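Local coordinates for protein cellulose 1,4-beta-cellobiosidase (Thermobifida fusca, PDB 4JJJ) that probably hydrolyses cellulose to cellobiose as a family 48 cellobiohydrolase, this chain being the catalytic (alpha/alpha)6 domain of a longer protein, at residues Val34-Val39 / Lys592-Trp597. The protein carries 1 engineered substitution. Numbering follows the deposited sequence. Where two conformers were deposited one is given.
Sequences VETMIV and KNDPLW
The hydroxyl of Thr36 and the carboxylate of Asp594 carry the polar half of this contact between two loops, one between strands 27-30 and 47-49, the other leading into helix 597-604. Thr36 OG1, set between the backbone N and the carbonyl carbon, donates to Asp594 OD2 at 2.6 Å, meeting it from above the carboxylate plane, 36° out of it. The other oxygen, Asp594 OD1, turns its anti lone pair to Leu596 N at 2.8 Å, an almost straight bond (170°) that caps the turn before the helix. Trp597 N closes the same type I turn on Asp594 O. A water donates to Asp594 OD1 at 2.7 Å and accepts from Met37 N at 3.0 Å, so the carboxylate grips the neighbouring loop both directly and through solvent. Met37 CB rests in van der Waals contact on the carboxylate, 3.5 Å from Asp594 OD1.

The apolar half belongs to the rest of the Met37 side chain, which was modelled in two conformers; the positions of SD and CE are those of one of them and correspondingly less certain. With CG anti to the backbone N (chi1 -174°) and the chain extended beyond it, the side chain crosses that of Leu596 at about a right angle, Met37 SD lying 3.9 Å from Leu596 CB. The methyl Met37 CE reaches the edge of the indole ring, near its plane, 3.9 Å from Trp597 CE3. Trp549 also touches Met37.

An alanine in place of Asp594 would probably leave the Thr36 hydroxyl and Leu596 N without their acceptor and the bridging water without one of its holds. Thr36 also touches His46, a ligand of a bound zinc ion, so one buried carboxylate, probably ionised given its three donors, ties the turn leading into helix 597-604 to a loop beside a zinc site.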
# COMPACT_ATOMS: atom_id res chain seq x y z
N VAL A 34 2.26 0.22 17.76
CA VAL A 34 2.04 0.49 19.17
C VAL A 34 2.67 1.84 19.57
O VAL A 34 1.98 2.70 20.21
CB VAL A 34 2.59 -0.66 20.04
CG1 VAL A 34 2.58 -0.24 21.49
CG2 VAL A 34 1.80 -1.93 19.88
N GLU A 35 3.88 2.06 19.10
CA GLU A 35 4.65 3.26 19.35
C GLU A 35 4.10 4.38 18.47
O GLU A 35 3.75 4.14 17.32
CB GLU A 35 6.18 3.02 19.11
CG GLU A 35 6.82 1.93 19.93
CD GLU A 35 6.48 0.51 19.43
OE1 GLU A 35 6.12 0.36 18.23
OE2 GLU A 35 6.66 -0.39 20.30
N THR A 36 4.06 5.62 18.99
CA THR A 36 3.52 6.72 18.29
C THR A 36 4.46 7.45 17.37
O THR A 36 4.04 7.97 16.37
CB THR A 36 2.86 7.69 19.26
OG1 THR A 36 3.81 7.98 20.32
CG2 THR A 36 1.55 7.13 19.77
N MET A 37 5.75 7.51 17.72
CA MET A 37 6.75 8.32 16.91
C MET A 37 7.39 7.45 15.85
O MET A 37 8.39 6.74 16.12
CB MET A 37 7.77 9.02 17.77
CG MET A 37 8.71 9.96 16.96
SD MET A 37 9.59 11.15 17.99
CE MET A 37 10.55 11.97 16.74
N ILE A 38 6.84 7.56 14.65
CA ILE A 38 7.25 6.76 13.55
C ILE A 38 6.83 7.48 12.28
O ILE A 38 5.69 7.92 12.15
CB ILE A 38 6.63 5.30 13.63
CG1 ILE A 38 7.10 4.44 12.44
CG2 ILE A 38 5.14 5.33 13.75
CD1 ILE A 38 6.87 2.98 12.74
N VAL A 39 7.77 7.62 11.34
CA VAL A 39 7.55 8.41 10.15
C VAL A 39 8.17 7.66 8.94
O VAL A 39 9.40 7.52 8.81
CB VAL A 39 8.19 9.84 10.25
CG1 VAL A 39 7.94 10.63 9.02
CG2 VAL A 39 7.65 10.51 11.57
N LYS A 592 6.22 17.19 20.03
CA LYS A 592 7.11 17.55 21.13
C LYS A 592 6.63 16.97 22.44
O LYS A 592 7.44 16.91 23.38
CB LYS A 592 7.09 19.04 21.22
CG LYS A 592 7.77 19.73 20.06
CD LYS A 592 7.52 21.27 20.29
CE LYS A 592 8.14 22.11 19.20
NZ LYS A 592 7.68 23.57 19.31
N ASN A 593 5.42 16.45 22.51
CA ASN A 593 4.97 15.77 23.73
C ASN A 593 5.17 14.28 23.70
O ASN A 593 4.84 13.59 24.64
CB ASN A 593 3.50 16.12 23.97
CG ASN A 593 3.32 17.65 23.95
OD1 ASN A 593 4.12 18.38 24.58
ND2 ASN A 593 2.46 18.15 23.03
N ASP A 594 5.71 13.75 22.60
CA ASP A 594 5.88 12.31 22.45
C ASP A 594 6.92 11.77 23.39
O ASP A 594 7.96 12.39 23.63
CB ASP A 594 6.31 11.98 21.02
CG ASP A 594 6.14 10.50 20.69
OD1 ASP A 594 7.05 9.74 21.07
OD2 ASP A 594 5.14 10.21 19.94
N PRO A 595 6.74 10.57 23.95
CA PRO A 595 7.80 10.09 24.81
C PRO A 595 9.16 9.91 24.19
O PRO A 595 10.15 9.95 24.90
CB PRO A 595 7.26 8.80 25.38
CG PRO A 595 6.20 8.40 24.45
CD PRO A 595 5.61 9.66 23.84
N LEU A 596 9.22 9.72 22.84
CA LEU A 596 10.55 9.56 22.20
C LEU A 596 11.20 10.90 21.90
O LEU A 596 12.36 10.95 21.50
CB LEU A 596 10.33 8.70 20.94
CG LEU A 596 11.62 8.28 20.24
CD1 LEU A 596 12.32 7.24 21.05
CD2 LEU A 596 11.27 7.63 18.91
N TRP A 597 10.43 11.96 21.94
CA TRP A 597 10.88 13.25 21.46
C TRP A 597 12.19 13.70 22.14
O TRP A 597 13.15 14.11 21.45
CB TRP A 597 9.83 14.34 21.49
CG TRP A 597 10.37 15.63 21.09
CD1 TRP A 597 10.65 16.66 21.93
CD2 TRP A 597 10.78 16.05 19.81
NE1 TRP A 597 11.14 17.72 21.26
CE2 TRP A 597 11.31 17.36 19.96
CE3 TRP A 597 10.80 15.46 18.54
CZ2 TRP A 597 11.85 18.11 18.92
CZ3 TRP A 597 11.36 16.23 17.48
CH2 TRP A 597 11.87 17.50 17.68
O HOH W 1 6.87 7.09 20.48